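PDB 5L20: clostripain-related protein from Bacteroides thetaiotaomicron, which belongs to the clostripain-like C11 family and is probably a cysteine peptidase, this chain being an N-terminal piece of a longer, putatively lipid-anchored protein. Local coordinates for residues Gln28-Leu33 against Ile47-Cys52. Numbering follows the deposited sequence.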
ATOM      1  N   GLN A  28       5.727  -1.109 -11.201  1.00 13.46           N
ATOM      2  CA  GLN A  28       5.514  -2.352 -11.939  1.00 18.09           C
ATOM      3  C   GLN A  28       4.877  -3.420 -11.040  1.00 12.32           C
ATOM      4  O   GLN A  28       4.027  -4.194 -11.479  1.00 14.95           O
ATOM      5  CB  GLN A  28       6.842  -2.847 -12.531  1.00 15.45           C
ATOM      6  CG  GLN A  28       6.776  -4.176 -13.301  1.00 20.84           C
ATOM      7  CD  GLN A  28       5.859  -4.111 -14.528  1.00 32.52           C
ATOM      8  OE1 GLN A  28       5.733  -3.066 -15.166  1.00 46.35           O
ATOM      9  NE2 GLN A  28       5.211  -5.224 -14.846  1.00 30.60           N
ATOM     10  N   ASN A  29       5.278  -3.459  -9.761  1.00 14.95           N
ATOM     11  CA  ASN A  29       4.588  -4.342  -8.818  1.00 14.78           C
ATOM     12  C   ASN A  29       3.070  -4.048  -8.750  1.00 12.27           C
ATOM     13  O   ASN A  29       2.221  -4.957  -8.741  1.00 14.37           O
ATOM     14  CB  ASN A  29       5.149  -4.202  -7.391  1.00 11.83           C
ATOM     15  CG  ASN A  29       6.574  -4.714  -7.242  1.00 13.66           C
ATOM     16  OD1 ASN A  29       7.373  -4.112  -6.544  1.00 13.46           O
ATOM     17  ND2 ASN A  29       6.899  -5.842  -7.894  1.00 13.09           N
ATOM     18  N   ILE A  30       2.719  -2.766  -8.694  1.00 12.67           N
ATOM     19  CA  ILE A  30       1.317  -2.371  -8.646  1.00 13.88           C
ATOM     20  C   ILE A  30       0.602  -2.758  -9.942  1.00 13.84           C
ATOM     21  O   ILE A  30      -0.493  -3.318  -9.909  1.00 14.25           O
ATOM     22  CB  ILE A  30       1.178  -0.847  -8.363  1.00 14.09           C
ATOM     23  CG1 ILE A  30       1.656  -0.531  -6.926  1.00 14.59           C
ATOM     24  CG2 ILE A  30      -0.300  -0.412  -8.532  1.00 15.76           C
ATOM     25  CD1 ILE A  30       1.924   0.935  -6.680  1.00 17.00           C
ATOM     26  N   SER A  31       1.266  -2.522 -11.076  1.00 14.69           N
ATOM     27  CA  SER A  31       0.698  -2.912 -12.362  1.00 18.04           C
ATOM     28  C   SER A  31       0.434  -4.421 -12.432  1.00 14.18           C
ATOM     29  O   SER A  31      -0.639  -4.881 -12.853  1.00 16.51           O
ATOM     30  CB  SER A  31       1.626  -2.474 -13.504  1.00 17.97           C
ATOM     31  OG  SER A  31       1.059  -2.851 -14.752  1.00 28.30           O
ATOM     32  N   ASP A  32       1.410  -5.200 -11.970  1.00 15.37           N
ATOM     33  CA  ASP A  32       1.243  -6.651 -11.914  1.00 14.56           C
ATOM     34  C   ASP A  32       0.083  -7.060 -11.009  1.00 12.94           C
ATOM     35  O   ASP A  32      -0.713  -7.942 -11.337  1.00 16.60           O
ATOM     36  CB  ASP A  32       2.529  -7.317 -11.415  1.00 16.16           C
ATOM     37  CG  ASP A  32       3.623  -7.365 -12.466  1.00 21.15           C
ATOM     38  OD1 ASP A  32       3.400  -6.960 -13.640  1.00 22.41           O
ATOM     39  OD2 ASP A  32       4.718  -7.847 -12.121  1.00 16.40           O
ATOM     40  N   LEU A  33      -0.034  -6.416  -9.847  1.00 14.17           N
ATOM     41  CA  LEU A  33      -1.134  -6.749  -8.969  1.00 15.35           C
ATOM     42  C   LEU A  33      -2.475  -6.342  -9.577  1.00 15.01           C
ATOM     43  O   LEU A  33      -3.462  -7.060  -9.429  1.00 18.36           O
ATOM     44  CB  LEU A  33      -0.918  -6.103  -7.604  1.00 15.36           C
ATOM     45  CG  LEU A  33      -1.938  -6.429  -6.506  1.00 13.83           C
ATOM     46  CD1 LEU A  33      -1.962  -7.913  -6.200  1.00 15.76           C
ATOM     47  CD2 LEU A  33      -1.661  -5.629  -5.210  1.00 16.14           C
ATOM     48  N   ILE A  47      -8.113  -4.121  -1.613  1.00 12.58           N
ATOM     49  CA  ILE A  47      -6.682  -3.887  -1.710  1.00 12.20           C
ATOM     50  C   ILE A  47      -6.452  -2.393  -1.537  1.00 13.38           C
ATOM     51  O   ILE A  47      -6.996  -1.590  -2.314  1.00 12.97           O
ATOM     52  CB  ILE A  47      -6.094  -4.344  -3.057  1.00 15.09           C
ATOM     53  CG1 ILE A  47      -6.222  -5.869  -3.188  1.00 15.87           C
ATOM     54  CG2 ILE A  47      -4.636  -3.915  -3.138  1.00 17.50           C
ATOM     55  CD1 ILE A  47      -5.783  -6.421  -4.499  1.00 16.38           C
ATOM     56  N   ILE A  48      -5.672  -2.031  -0.527  1.00 13.69           N
ATOM     57  CA  ILE A  48      -5.359  -0.642  -0.200  1.00 11.79           C
ATOM     58  C   ILE A  48      -3.851  -0.473  -0.313  1.00 15.53           C
ATOM     59  O   ILE A  48      -3.105  -1.321   0.190  1.00 11.23           O
ATOM     60  CB  ILE A  48      -5.798  -0.281   1.236  1.00 11.95           C
ATOM     61  CG1 ILE A  48      -7.285  -0.570   1.471  1.00 12.16           C
ATOM     62  CG2 ILE A  48      -5.362   1.157   1.573  1.00 14.88           C
ATOM     63  CD1 ILE A  48      -8.206   0.273   0.572  1.00 15.85           C
ATOM     64  N   ILE A  49      -3.394   0.582  -0.984  1.00 11.42           N
ATOM     65  CA  ILE A  49      -1.985   0.804  -1.203  1.00 11.00           C
ATOM     66  C   ILE A  49      -1.555   2.159  -0.670  1.00 12.11           C
ATOM     67  O   ILE A  49      -2.220   3.164  -0.940  1.00 11.83           O
ATOM     68  CB  ILE A  49      -1.627   0.703  -2.695  1.00 11.80           C
ATOM     69  CG1 ILE A  49      -2.155  -0.640  -3.235  1.00 15.22           C
ATOM     70  CG2 ILE A  49      -0.137   0.905  -2.898  1.00 12.97           C
ATOM     71  CD1 ILE A  49      -1.734  -0.973  -4.645  1.00 15.43           C
ATOM     72  N   PHE A  50      -0.494   2.173   0.133  1.00 12.85           N
ATOM     73  CA  PHE A  50       0.213   3.390   0.525  1.00 11.33           C
ATOM     74  C   PHE A  50       1.499   3.414  -0.251  1.00 11.92           C
ATOM     75  O   PHE A  50       2.310   2.492  -0.133  1.00 11.99           O
ATOM     76  CB  PHE A  50       0.510   3.422   2.025  1.00 11.90           C
ATOM     77  CG  PHE A  50       1.393   4.557   2.469  1.00 12.01           C
ATOM     78  CD1 PHE A  50       2.785   4.444   2.443  1.00 13.15           C
ATOM     79  CD2 PHE A  50       0.814   5.743   2.948  1.00 11.72           C
ATOM     80  CE1 PHE A  50       3.595   5.500   2.921  1.00 12.67           C
ATOM     81  CE2 PHE A  50       1.607   6.787   3.417  1.00 12.76           C
ATOM     82  CZ  PHE A  50       2.993   6.674   3.406  1.00 12.74           C
ATOM     83  N   MET A  51       1.728   4.459  -1.044  1.00 11.79           N
ATOM     84  CA  MET A  51       2.993   4.553  -1.747  1.00 12.07           C
ATOM     85  C   MET A  51       3.581   5.956  -1.686  1.00 14.83           C
ATOM     86  O   MET A  51       2.894   6.933  -2.019  1.00 15.37           O
ATOM     87  CB  MET A  51       2.859   4.120  -3.209  1.00 14.65           C
ATOM     88  CG  MET A  51       4.180   4.227  -3.915  1.00 16.85           C
ATOM     89  SD  MET A  51       4.109   3.554  -5.572  1.00 19.18           S
ATOM     90  CE  MET A  51       5.686   4.105  -6.183  1.00 17.35           C
ATOM     91  N   CYS A  52       4.828   6.045  -1.248  1.00 13.73           N
ATOM     92  CA  CYS A  52       5.610   7.286  -1.338  1.00 14.09           C
ATOM     93  C   CYS A  52       5.988   7.515  -2.789  1.00 17.94           C
ATOM     94  O   CYS A  52       6.649   6.679  -3.397  1.00 16.17           O
ATOM     95  CB  CYS A  52       6.865   7.219  -0.472  1.00 11.64           C
ATOM     96  SG  CYS A  52       6.561   7.346   1.299  1.00 15.63           S
TER
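I30 sets its CD1 methyl 3.6 Å from the sulfur SD of M51, while its CG1 lies 4.1 Å from CD1 of I49. Both its branches flank that I49 methyl, and the CG1 arm, anti to the carbonyl carbon (chi1 -68°), goes on to put CD1 on the sulfur. M51 meets it with a fully extended chain, CG anti to the backbone N (chi1 180°), which brings the sulfur up to the helix. This end is the tight one, closed further by L16 against I30 and by T23, F26 and Y27, which touch M51. One turn on, L33 and I47 meet tip to tip, CD2 to CG2 at 4.0 Å, a single touch at a partly exposed leucine; V37 and L42 also pack on I47. On the outer face of the helix Q28, S31 and D32 are exposed to solvent. Segment 28-33 runs nearly antiparallel to segment 47-52 (168° between their axes, closest approach 11.7 Å), as expected for the beta-alpha-beta unit of strand 10-16, helix 23-37 and strand 45-52. No hydrogen bond crosses the interface: aliphatic carbons and one thioether sulfur join helix to sheet, so the helix is held here by dispersion and the burial of apolar surface.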